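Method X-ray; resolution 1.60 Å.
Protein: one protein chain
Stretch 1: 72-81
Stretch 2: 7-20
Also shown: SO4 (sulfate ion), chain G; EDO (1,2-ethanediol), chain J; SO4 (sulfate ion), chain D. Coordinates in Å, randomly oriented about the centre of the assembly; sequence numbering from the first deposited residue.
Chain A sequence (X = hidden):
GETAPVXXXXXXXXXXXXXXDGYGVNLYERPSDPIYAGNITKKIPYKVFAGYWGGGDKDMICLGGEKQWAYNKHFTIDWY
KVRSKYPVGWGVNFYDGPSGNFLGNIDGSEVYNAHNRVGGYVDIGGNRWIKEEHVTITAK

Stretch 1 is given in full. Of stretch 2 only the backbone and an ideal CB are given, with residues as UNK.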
# COMPACT_ATOMS: atom_id res chain seq x y z
N ASN A 72 -5.75 6.18 7.48
CA ASN A 72 -5.36 6.92 6.28
C ASN A 72 -5.79 8.37 6.33
O ASN A 72 -5.09 9.23 5.79
CB ASN A 72 -5.97 6.31 5.00
CG ASN A 72 -5.48 4.90 4.73
OD1 ASN A 72 -5.18 4.15 5.67
ND2 ASN A 72 -5.38 4.54 3.45
N LYS A 73 -6.95 8.64 6.93
CA LYS A 73 -7.54 9.97 6.87
C LYS A 73 -6.67 11.02 7.60
O LYS A 73 -6.87 12.22 7.38
CB LYS A 73 -8.97 9.95 7.47
CG LYS A 73 -9.02 9.63 8.93
CD LYS A 73 -10.44 9.43 9.41
CE LYS A 73 -10.43 8.97 10.86
NZ LYS A 73 -11.79 8.98 11.49
N HIS A 74 -5.71 10.57 8.41
CA HIS A 74 -4.86 11.50 9.13
C HIS A 74 -3.61 11.86 8.34
O HIS A 74 -2.76 12.56 8.85
CB HIS A 74 -4.44 10.91 10.51
CG HIS A 74 -5.60 10.69 11.44
ND1 HIS A 74 -6.70 11.54 11.49
CD2 HIS A 74 -5.85 9.71 12.33
CE1 HIS A 74 -7.55 11.10 12.39
NE2 HIS A 74 -7.06 9.98 12.91
N PHE A 75 -3.49 11.33 7.11
CA PHE A 75 -2.27 11.56 6.28
C PHE A 75 -2.57 11.97 4.86
O PHE A 75 -3.66 11.70 4.37
CB PHE A 75 -1.41 10.27 6.20
CG PHE A 75 -0.96 9.75 7.55
CD1 PHE A 75 0.26 10.12 8.06
CD2 PHE A 75 -1.82 8.97 8.32
CE1 PHE A 75 0.68 9.68 9.33
CE2 PHE A 75 -1.45 8.56 9.58
CZ PHE A 75 -0.18 8.89 10.08
N THR A 76 -1.62 12.64 4.20
CA THR A 76 -1.62 12.66 2.74
C THR A 76 -0.63 11.56 2.32
O THR A 76 0.48 11.45 2.89
CB THR A 76 -1.22 14.03 2.15
OG1 THR A 76 0.01 14.44 2.71
CG2 THR A 76 -2.25 15.07 2.53
N ILE A 77 -1.06 10.69 1.41
CA ILE A 77 -0.27 9.47 1.11
C ILE A 77 0.10 9.49 -0.36
O ILE A 77 -0.78 9.70 -1.22
CB ILE A 77 -1.04 8.18 1.41
CG1 ILE A 77 -1.49 8.19 2.89
CG2 ILE A 77 -0.20 6.92 1.07
CD1 ILE A 77 -2.56 7.15 3.21
N ASP A 78 1.40 9.38 -0.62
CA ASP A 78 1.91 9.26 -1.98
C ASP A 78 2.13 7.77 -2.20
O ASP A 78 3.14 7.20 -1.74
CB ASP A 78 3.22 10.06 -2.17
CG ASP A 78 3.02 11.57 -2.06
OD1 ASP A 78 1.98 12.12 -2.53
OD2 ASP A 78 3.96 12.22 -1.54
N TRP A 79 1.16 7.12 -2.84
CA TRP A 79 1.26 5.66 -3.05
C TRP A 79 2.33 5.35 -4.08
O TRP A 79 2.55 6.13 -5.04
CB TRP A 79 -0.09 5.11 -3.50
CG TRP A 79 -1.16 5.30 -2.50
CD1 TRP A 79 -2.14 6.28 -2.53
CD2 TRP A 79 -1.39 4.55 -1.31
NE1 TRP A 79 -2.95 6.16 -1.44
CE2 TRP A 79 -2.52 5.10 -0.67
CE3 TRP A 79 -0.73 3.47 -0.70
CZ2 TRP A 79 -3.02 4.62 0.53
CZ3 TRP A 79 -1.24 2.97 0.49
CH2 TRP A 79 -2.37 3.55 1.11
N TYR A 80 3.03 4.24 -3.87
CA TYR A 80 3.89 3.74 -4.93
C TYR A 80 3.03 3.36 -6.14
O TYR A 80 1.90 2.89 -6.00
CB TYR A 80 4.69 2.54 -4.42
CG TYR A 80 5.77 2.91 -3.43
CD1 TYR A 80 6.09 4.24 -3.14
CD2 TYR A 80 6.50 1.90 -2.79
CE1 TYR A 80 7.11 4.55 -2.26
CE2 TYR A 80 7.49 2.19 -1.91
CZ TYR A 80 7.79 3.52 -1.63
OH TYR A 80 8.80 3.80 -0.73
N LYS A 81 3.58 3.60 -7.33
CA LYS A 81 2.87 3.40 -8.59
C LYS A 81 3.39 2.14 -9.28
O LYS A 81 4.62 1.91 -9.40
CB LYS A 81 3.06 4.62 -9.52
CG LYS A 81 2.68 5.91 -8.83
CD LYS A 81 1.18 6.00 -8.70
CE LYS A 81 0.79 7.28 -7.95
NZ LYS A 81 -0.67 7.46 -7.94
N UNK A 7 12.87 -0.68 -8.92
CA UNK A 7 11.71 -0.67 -8.04
C UNK A 7 12.11 -0.40 -6.60
O UNK A 7 13.23 -0.71 -6.17
CB UNK A 7 10.96 -2.00 -8.13
N UNK A 8 11.20 0.22 -5.87
CA UNK A 8 11.36 0.36 -4.42
C UNK A 8 11.40 -1.03 -3.80
O UNK A 8 10.47 -1.82 -3.95
CB UNK A 8 10.23 1.20 -3.81
N UNK A 9 12.47 -1.35 -3.07
CA UNK A 9 12.56 -2.72 -2.57
C UNK A 9 11.60 -3.05 -1.43
O UNK A 9 11.36 -4.24 -1.18
CB UNK A 9 13.99 -2.99 -2.10
N UNK A 10 11.05 -2.05 -0.74
CA UNK A 10 10.11 -2.35 0.34
C UNK A 10 9.04 -1.27 0.32
O UNK A 10 9.29 -0.19 -0.22
CB UNK A 10 10.81 -2.42 1.70
N UNK A 11 7.89 -1.57 0.90
CA UNK A 11 6.87 -0.52 1.07
C UNK A 11 5.88 -0.40 -0.07
O UNK A 11 6.11 -0.90 -1.17
CB UNK A 11 7.56 0.83 1.25
N UNK A 12 4.81 0.35 0.20
CA UNK A 12 3.78 0.60 -0.81
C UNK A 12 3.46 2.08 -0.95
O UNK A 12 2.60 2.45 -1.75
CB UNK A 12 2.50 -0.17 -0.46
N UNK A 13 4.12 2.96 -0.18
CA UNK A 13 3.83 4.39 -0.33
C UNK A 13 4.54 5.17 0.77
O UNK A 13 5.27 4.57 1.58
CB UNK A 13 2.32 4.65 -0.29
N UNK A 14 4.32 6.47 0.81
CA UNK A 14 4.89 7.35 1.83
C UNK A 14 3.78 8.27 2.37
O UNK A 14 3.09 8.95 1.60
CB UNK A 14 6.05 8.17 1.26
N UNK A 15 3.64 8.34 3.70
CA UNK A 15 2.57 9.11 4.37
C UNK A 15 3.11 10.31 5.16
O UNK A 15 4.17 10.22 5.79
CB UNK A 15 1.79 8.20 5.31
N UNK A 16 2.42 11.43 5.09
CA UNK A 16 2.78 12.60 5.88
C UNK A 16 1.54 13.11 6.62
O UNK A 16 0.50 13.27 6.00
CB UNK A 16 3.37 13.70 4.99
N UNK A 17 1.64 13.28 7.94
CA UNK A 17 0.55 13.81 8.75
C UNK A 17 -0.11 15.05 8.13
O UNK A 17 0.59 15.96 7.67
CB UNK A 17 1.07 14.15 10.15
N UNK A 18 -1.44 15.09 8.17
CA UNK A 18 -2.15 16.33 7.79
C UNK A 18 -2.14 17.41 8.90
O UNK A 18 -2.53 18.56 8.66
CB UNK A 18 -3.60 15.99 7.43
N UNK A 19 -1.68 17.05 10.09
CA UNK A 19 -1.70 17.95 11.26
C UNK A 19 -0.36 18.68 11.40
O UNK A 19 0.63 18.28 10.78
CB UNK A 19 -2.01 17.17 12.54
N UNK A 20 -0.30 19.71 12.24
CA UNK A 20 0.97 20.40 12.41
C UNK A 20 2.03 19.52 13.06
O UNK A 20 1.71 18.53 13.69
CB UNK A 20 0.77 21.66 13.25
S SO4 G . 13.08 -3.26 -11.36
O1 SO4 G . 11.64 -3.01 -11.25
O2 SO4 G . 13.72 -3.23 -10.05
O3 SO4 G . 13.67 -2.24 -12.23
O4 SO4 G . 13.28 -4.58 -11.96
C1 EDO J . 7.19 -5.07 1.25
O1 EDO J . 8.11 -4.19 1.91
C2 EDO J . 5.88 -4.89 1.99
O2 EDO J . 5.54 -3.50 1.89
S SO4 D . -3.82 8.93 -5.78
O1 SO4 D . -3.88 8.87 -4.32
O2 SO4 D . -4.71 9.99 -6.25
O3 SO4 D . -4.22 7.66 -6.37
O4 SO4 D . -2.46 9.25 -6.22

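Position 7 is beyond the reach of stretch 1, but a sulfate sits beside its N, so a small donor would suit. Ser7 N and OG donate hydrogen bonds to O2 (2.9 Å) and O1 (2.4 Å, very short) of the chain G sulfate.

At position 8 CA-to-CB points toward stretch 1, and the ideal CB is already 3.5 Å from Tyr80 CE2. Several side chains with a CG methylene that can lie over the ring would suit. Glu8 CG makes a CH-pi contact over one face.

Positions 9 and 10 point away, leaving the choice wide; phi of -73° at 9 permits proline. They are Pro9 and Glu10, and Glu10 O meets the Tyr80 ring edge.

Position 11 has phi/psi of 91/167, where a CB would jam against the preceding carbonyl and lie 3.4 Å from Tyr80 CE2. Glycine is called for, and Gly11 is found.

Position 12 points away, yet the indole of Trp79 is near enough for a long apolar chain to reach. Ile12 brings CD1 to 3.8 Å from Trp79 CZ3, while its O accepts a hydrogen bond from Tyr80 N.

At position 13 an ideal CB would crowd Asp78 O at 3.0 Å, so glycine again fits. Gly13 CA packs on the Tyr80 ring face opposite Glu8.

Position 14 pairs with Asp78 across two antiparallel strands, its N and O hydrogen-bonding Asp78 O (2.9 Å) and Asp78 N (2.8 Å). Beta-branched or other apolar residues would suit; Val14 sets CG2 4.0 Å from Tyr80 CE1.

Position 15 shares a sheet face with Ile77, and Phe75 CD1 is 3.7 Å from the ideal CB, favouring a small apolar residue. Ala15 touches both.

Position 16 pairs with Thr76 through two backbone hydrogen bonds, on the face shared with Asp78. Polar or apolar residues could serve; Leu16 is deposited.

Position 17 points away from stretch 1, but the backbone N of 19 lies near its ideal CB, so a short acceptor such as serine, threonine or aspartate would suit. Ser17 OG accepts from that N (3.0 Å).

Position 18 points sideways, its N hydrogen-bonding His74 O (2.9 Å). An apolar chain could cover the nearby backbone: Ile18 places CD1 3.5 Å from Lys73 O.

Position 19 points sideways and its ideal CB has nothing of stretch 1 within 5.5 Å, so a long side chain is needed to reach His74. Tyr19 does, with OH 3.1 Å from His74 ND1.

Position 20, out of reach, is Pro20.

Stretch 2, residues 7-20: SEPEGIGVALSIYP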
# COMPACT_ATOMS: atom_id res chain seq x y z
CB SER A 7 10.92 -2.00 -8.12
OG SER A 7 10.31 -2.17 -9.39
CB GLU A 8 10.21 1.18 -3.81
CG GLU A 8 10.15 2.63 -4.26
CD GLU A 8 11.29 3.46 -3.67
OE1 GLU A 8 11.91 3.00 -2.68
OE2 GLU A 8 11.55 4.57 -4.20
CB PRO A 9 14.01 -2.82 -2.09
CG PRO A 9 14.43 -1.43 -1.84
CD PRO A 9 13.70 -0.58 -2.83
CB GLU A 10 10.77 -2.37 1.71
CG GLU A 10 11.45 -1.06 2.08
CD GLU A 10 12.11 -1.08 3.48
OE1 GLU A 10 12.10 -2.15 4.16
OE2 GLU A 10 12.63 -0.01 3.90
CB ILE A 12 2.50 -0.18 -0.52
CG1 ILE A 12 1.96 0.15 0.89
CG2 ILE A 12 2.74 -1.72 -0.66
CD1 ILE A 12 0.51 -0.38 1.12
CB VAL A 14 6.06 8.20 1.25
CG1 VAL A 14 6.60 9.16 2.30
CG2 VAL A 14 7.19 7.30 0.71
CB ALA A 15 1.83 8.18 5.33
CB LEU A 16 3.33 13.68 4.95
CG LEU A 16 3.71 14.98 5.64
CD1 LEU A 16 5.03 14.77 6.44
CD2 LEU A 16 3.88 16.00 4.55
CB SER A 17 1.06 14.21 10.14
OG SER A 17 0.00 14.76 10.94
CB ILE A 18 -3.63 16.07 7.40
CG1 ILE A 18 -4.45 15.60 8.62
CG2 ILE A 18 -3.69 15.06 6.21
CD1 ILE A 18 -5.99 15.47 8.34
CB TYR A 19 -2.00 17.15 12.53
CG TYR A 19 -3.33 16.46 12.46
CD1 TYR A 19 -4.51 17.16 12.71
CD2 TYR A 19 -3.42 15.13 12.08
CE1 TYR A 19 -5.73 16.54 12.61
CE2 TYR A 19 -4.64 14.52 11.98
CZ TYR A 19 -5.78 15.21 12.25
OH TYR A 19 -6.99 14.59 12.14
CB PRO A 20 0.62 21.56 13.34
CG PRO A 20 -0.85 21.79 13.06
CD PRO A 20 -1.42 20.44 12.87
O HOH W 1 3.46 11.92 1.48
O HOH W 2 0.01 16.25 4.78
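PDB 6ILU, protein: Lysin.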